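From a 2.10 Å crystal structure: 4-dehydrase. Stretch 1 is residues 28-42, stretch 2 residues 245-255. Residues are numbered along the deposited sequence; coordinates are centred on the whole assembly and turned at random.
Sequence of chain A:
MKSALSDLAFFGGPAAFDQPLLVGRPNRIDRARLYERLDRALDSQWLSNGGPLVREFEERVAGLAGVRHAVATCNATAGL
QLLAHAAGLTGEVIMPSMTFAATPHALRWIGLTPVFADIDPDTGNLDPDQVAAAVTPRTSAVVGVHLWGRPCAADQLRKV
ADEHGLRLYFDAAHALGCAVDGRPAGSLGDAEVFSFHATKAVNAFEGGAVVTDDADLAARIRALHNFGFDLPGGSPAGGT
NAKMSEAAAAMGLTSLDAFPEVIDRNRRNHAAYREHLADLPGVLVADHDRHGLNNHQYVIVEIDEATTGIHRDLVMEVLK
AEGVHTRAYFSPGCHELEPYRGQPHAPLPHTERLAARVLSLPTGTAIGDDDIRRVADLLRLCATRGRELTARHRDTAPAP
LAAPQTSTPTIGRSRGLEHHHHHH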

# COMPACT_ATOMS: atom_id res chain seq x y z
N ARG A 28 22.91 -5.94 0.89
CA ARG A 28 23.12 -5.29 2.19
C ARG A 28 23.27 -3.77 2.18
O ARG A 28 23.56 -3.14 1.16
CB ARG A 28 24.00 -6.00 3.20
CG ARG A 28 23.36 -7.28 3.74
CD ARG A 28 23.77 -7.65 5.16
NE ARG A 28 23.64 -9.08 5.52
CZ ARG A 28 22.68 -9.61 6.30
NH1 ARG A 28 21.71 -8.87 6.84
NH2 ARG A 28 22.68 -10.92 6.54
N ILE A 29 23.02 -3.16 3.32
CA ILE A 29 23.14 -1.69 3.40
C ILE A 29 23.93 -1.27 4.62
O ILE A 29 24.20 -2.07 5.52
CB ILE A 29 21.79 -0.94 3.50
CG1 ILE A 29 20.85 -1.63 4.49
CG2 ILE A 29 21.13 -0.74 2.14
CD1 ILE A 29 20.82 -0.96 5.86
N ASP A 30 24.25 0.02 4.63
CA ASP A 30 24.96 0.62 5.74
C ASP A 30 23.93 0.90 6.85
O ASP A 30 23.20 1.91 6.86
CB ASP A 30 25.66 1.92 5.28
CG ASP A 30 26.38 2.65 6.38
OD1 ASP A 30 26.20 2.42 7.56
OD2 ASP A 30 27.10 3.66 5.94
N ARG A 31 23.86 -0.06 7.78
CA ARG A 31 22.93 0.01 8.89
C ARG A 31 22.91 1.33 9.66
O ARG A 31 21.87 1.84 10.08
CB ARG A 31 23.11 -1.20 9.79
CG ARG A 31 21.75 -1.85 9.94
CD ARG A 31 21.77 -3.18 10.69
NE ARG A 31 21.90 -4.29 9.76
CZ ARG A 31 21.66 -5.54 10.08
NH1 ARG A 31 21.26 -5.90 11.30
NH2 ARG A 31 21.82 -6.47 9.15
N ALA A 32 24.09 1.87 9.85
CA ALA A 32 24.28 3.11 10.59
C ALA A 32 23.57 4.25 9.92
O ALA A 32 22.98 5.07 10.60
CB ALA A 32 25.76 3.47 10.75
N ARG A 33 23.68 4.29 8.59
CA ARG A 33 23.04 5.33 7.82
C ARG A 33 21.51 5.22 7.95
O ARG A 33 20.79 6.22 8.10
CB ARG A 33 23.52 5.31 6.36
CG ARG A 33 24.31 6.53 5.87
CD ARG A 33 24.19 7.78 6.76
NE ARG A 33 23.57 8.96 6.13
CZ ARG A 33 22.66 9.73 6.74
NH1 ARG A 33 22.23 9.47 7.98
NH2 ARG A 33 22.14 10.80 6.12
N LEU A 34 21.00 3.98 7.89
CA LEU A 34 19.57 3.73 8.01
C LEU A 34 19.02 4.20 9.36
O LEU A 34 18.00 4.89 9.45
CB LEU A 34 19.26 2.24 7.87
CG LEU A 34 17.79 2.03 8.14
CD1 LEU A 34 16.95 2.72 7.05
CD2 LEU A 34 17.48 0.54 8.24
N TYR A 35 19.70 3.79 10.44
CA TYR A 35 19.26 4.17 11.77
C TYR A 35 19.27 5.65 12.06
O TYR A 35 18.37 6.20 12.69
CB TYR A 35 19.84 3.31 12.86
CG TYR A 35 19.41 1.85 12.81
CD1 TYR A 35 18.10 1.46 12.54
CD2 TYR A 35 20.33 0.84 13.06
CE1 TYR A 35 17.72 0.12 12.58
CE2 TYR A 35 19.99 -0.51 13.00
CZ TYR A 35 18.66 -0.88 12.82
OH TYR A 35 18.32 -2.22 12.74
N GLU A 36 20.29 6.33 11.58
CA GLU A 36 20.33 7.76 11.81
C GLU A 36 19.05 8.37 11.30
O GLU A 36 18.39 9.16 11.99
CB GLU A 36 21.45 8.40 10.99
CG GLU A 36 22.84 8.06 11.54
CD GLU A 36 23.86 8.83 10.79
OE1 GLU A 36 23.59 9.82 10.12
OE2 GLU A 36 25.06 8.32 10.91
N ARG A 37 18.80 7.97 10.03
CA ARG A 37 17.65 8.36 9.24
C ARG A 37 16.38 8.07 10.03
O ARG A 37 15.48 8.93 10.14
CB ARG A 37 17.64 7.71 7.84
CG ARG A 37 18.44 8.53 6.81
CD ARG A 37 18.41 8.00 5.38
NE ARG A 37 19.18 8.81 4.43
CZ ARG A 37 20.24 8.36 3.75
NH1 ARG A 37 20.69 7.11 3.88
NH2 ARG A 37 20.88 9.19 2.92
N LEU A 38 16.30 6.87 10.62
CA LEU A 38 15.16 6.47 11.44
C LEU A 38 15.09 7.26 12.75
O LEU A 38 14.01 7.64 13.22
CB LEU A 38 15.19 4.99 11.84
CG LEU A 38 15.16 4.05 10.64
CD1 LEU A 38 15.01 2.61 11.10
CD2 LEU A 38 14.00 4.46 9.75
N ASP A 39 16.25 7.49 13.35
CA ASP A 39 16.28 8.25 14.59
C ASP A 39 15.70 9.63 14.37
O ASP A 39 14.80 10.08 15.08
CB ASP A 39 17.71 8.40 15.10
CG ASP A 39 17.96 7.31 16.08
OD1 ASP A 39 17.06 6.83 16.75
OD2 ASP A 39 19.20 6.88 16.08
N ARG A 40 16.25 10.29 13.36
CA ARG A 40 15.82 11.62 12.96
C ARG A 40 14.29 11.73 12.75
O ARG A 40 13.64 12.70 13.17
CB ARG A 40 16.68 12.05 11.75
CG ARG A 40 16.20 13.29 10.99
CD ARG A 40 16.76 13.45 9.57
NE ARG A 40 15.89 14.24 8.69
CZ ARG A 40 16.10 14.44 7.38
NH1 ARG A 40 17.25 14.06 6.76
NH2 ARG A 40 15.29 15.27 6.69
N ALA A 41 13.67 10.73 12.12
CA ALA A 41 12.24 10.75 11.86
C ALA A 41 11.41 10.51 13.11
O ALA A 41 10.36 11.12 13.32
CB ALA A 41 11.84 9.90 10.66
N LEU A 42 11.93 9.63 13.95
CA LEU A 42 11.28 9.29 15.19
C LEU A 42 11.29 10.53 16.09
O LEU A 42 10.28 10.90 16.72
CB LEU A 42 12.05 8.13 15.84
CG LEU A 42 11.78 6.75 15.24
CD1 LEU A 42 12.53 5.70 16.06
CD2 LEU A 42 10.28 6.44 15.28
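Stretch 2 (245-255) SEAAAAMGLTS

A single hydrogen bond joins these two helices directly, and it is set among mostly apolar side-chain contacts: the guanidinium of Arg37 reaches across so that NH1 donates to OG1 of Thr254 at 2.9 Å, with an N-H...acceptor angle of 140°. The threonine hydroxyl is also engaged on its own side: OG1 donates to the backbone O of Ala250, one turn earlier, at 2.8 Å. Thr254, with chi1 at -51° (m), thus accepts a hydrogen bond from the arginine and donates one within its own helix. The hydroxyl lies at the edge of the guanidinium, near its plane, while CB of Leu253 covers one face, 3.5 Å from Arg37 NE. Charge and grease share one side chain here: the extended Arg37 also lays its aliphatic part on stretch 2, with CB 3.9 Å from Ala250 CB and CD 3.7 Å from Ala250 O.

Stretch 2 is helical from Glu246 to Ser255, preceded by Ser245 at the N-cap, whose OG accepts weak bonds from the N atoms of Ala247 and Ala248. It runs nearly antiparallel to the helix that begins at Arg31: the N-to-C directions make 150°, and the axes come within 8.8 Å. The register follows from that direction. The N-terminal end of stretch 2 meets the later part of stretch 1, with Ala41 CB 4.1 Å from Glu246 CB, and its last residues arrive beside Ile29, just ahead of the first helix.

The closest backbone approach is at an alanine. Ala250 points toward stretch 1, and its CA lies 5.5 Å from the CA of Arg37. Leu38 CD2 comes to 3.4 Å from Ala250 CB and also reaches Ala247 CB at 4.3 Å; Leu34 CD1 sits 3.9 Å from Ala250 CB and 4.1 Å from Met251 CB. Both leucines leave their helix sideways and bring their ends nearer, so one alanine methyl receives leucine carbons from successive turns. Gly252 takes no part in the contact; a CB there would point away from stretch 1.

Toward the end of stretch 2, Thr254 is used on more than one side. Its OG1 lies 3.6 Å from Leu34 CA, its CG2 is 3.6 Å from Asp30 O and 4.1 Å from Arg33 CB, and it loses more surface to the contact than any other residue of the pair. Ile29 points toward stretch 2 from the loop, placing CG1 4.0 Å from Met251 CE and CG2 3.8 Å from Thr254 O. A water completes this end, accepting from Asp30 N at 3.0 Å and donating to Thr254 O at 2.7 Å. Asp30 meanwhile caps the first helix, its OD1 accepting weak bonds from Ala32 N and Arg33 N. The readable rule is an alanine for closeness, two leucines packed on it, and one buried threonine to receive the arginine, with 545 Å² covered in all.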

# COMPACT_ATOMS: atom_id res chain seq x y z
N SER A 245 5.72 5.84 3.90
CA SER A 245 6.05 6.30 5.22
C SER A 245 7.50 6.71 5.28
O SER A 245 8.33 6.32 4.46
CB SER A 245 5.81 5.23 6.28
OG SER A 245 6.92 4.36 6.27
N GLU A 246 7.81 7.52 6.29
CA GLU A 246 9.14 8.01 6.45
C GLU A 246 10.17 6.92 6.62
O GLU A 246 11.34 7.06 6.23
CB GLU A 246 9.20 8.99 7.62
CG GLU A 246 8.54 10.33 7.29
CD GLU A 246 9.25 11.04 6.17
OE1 GLU A 246 10.19 11.80 6.33
OE2 GLU A 246 8.73 10.77 5.01
N ALA A 247 9.73 5.81 7.21
CA ALA A 247 10.61 4.68 7.46
C ALA A 247 11.09 3.96 6.19
O ALA A 247 12.26 3.55 6.02
CB ALA A 247 9.93 3.78 8.45
N ALA A 248 10.14 3.81 5.28
CA ALA A 248 10.42 3.19 3.99
C ALA A 248 11.32 4.11 3.24
O ALA A 248 12.24 3.66 2.57
CB ALA A 248 9.14 3.06 3.16
N ALA A 249 11.04 5.42 3.33
CA ALA A 249 11.90 6.39 2.63
C ALA A 249 13.34 6.33 3.22
O ALA A 249 14.35 6.45 2.54
CB ALA A 249 11.29 7.79 2.64
N ALA A 250 13.45 6.11 4.53
CA ALA A 250 14.74 6.01 5.16
C ALA A 250 15.52 4.85 4.55
O ALA A 250 16.69 4.97 4.18
CB ALA A 250 14.54 5.73 6.64
N MET A 251 14.84 3.70 4.46
CA MET A 251 15.48 2.53 3.88
C MET A 251 15.79 2.85 2.40
O MET A 251 16.90 2.62 1.88
CB MET A 251 14.55 1.32 3.98
CG MET A 251 15.17 0.11 3.29
SD MET A 251 16.75 -0.34 4.05
CE MET A 251 16.98 -2.00 3.39
N GLY A 252 14.80 3.43 1.72
CA GLY A 252 14.94 3.81 0.31
C GLY A 252 16.18 4.65 -0.05
O GLY A 252 16.89 4.36 -1.03
N LEU A 253 16.45 5.69 0.74
CA LEU A 253 17.60 6.59 0.52
C LEU A 253 18.95 5.94 0.77
O LEU A 253 19.90 6.25 0.10
CB LEU A 253 17.52 7.80 1.47
CG LEU A 253 16.34 8.67 1.12
CD1 LEU A 253 15.94 9.55 2.31
CD2 LEU A 253 16.68 9.49 -0.12
N THR A 254 18.99 5.06 1.77
CA THR A 254 20.17 4.33 2.19
C THR A 254 20.52 3.28 1.16
O THR A 254 21.67 2.84 1.02
CB THR A 254 19.90 3.66 3.56
OG1 THR A 254 19.40 4.59 4.50
CG2 THR A 254 21.12 2.93 4.09
N SER A 255 19.48 2.87 0.45
CA SER A 255 19.63 1.87 -0.57
C SER A 255 20.12 2.52 -1.86
O SER A 255 20.95 2.00 -2.61
CB SER A 255 18.32 1.11 -0.72
OG SER A 255 18.43 0.10 -1.70
O HOH W 1 23.76 1.87 2.35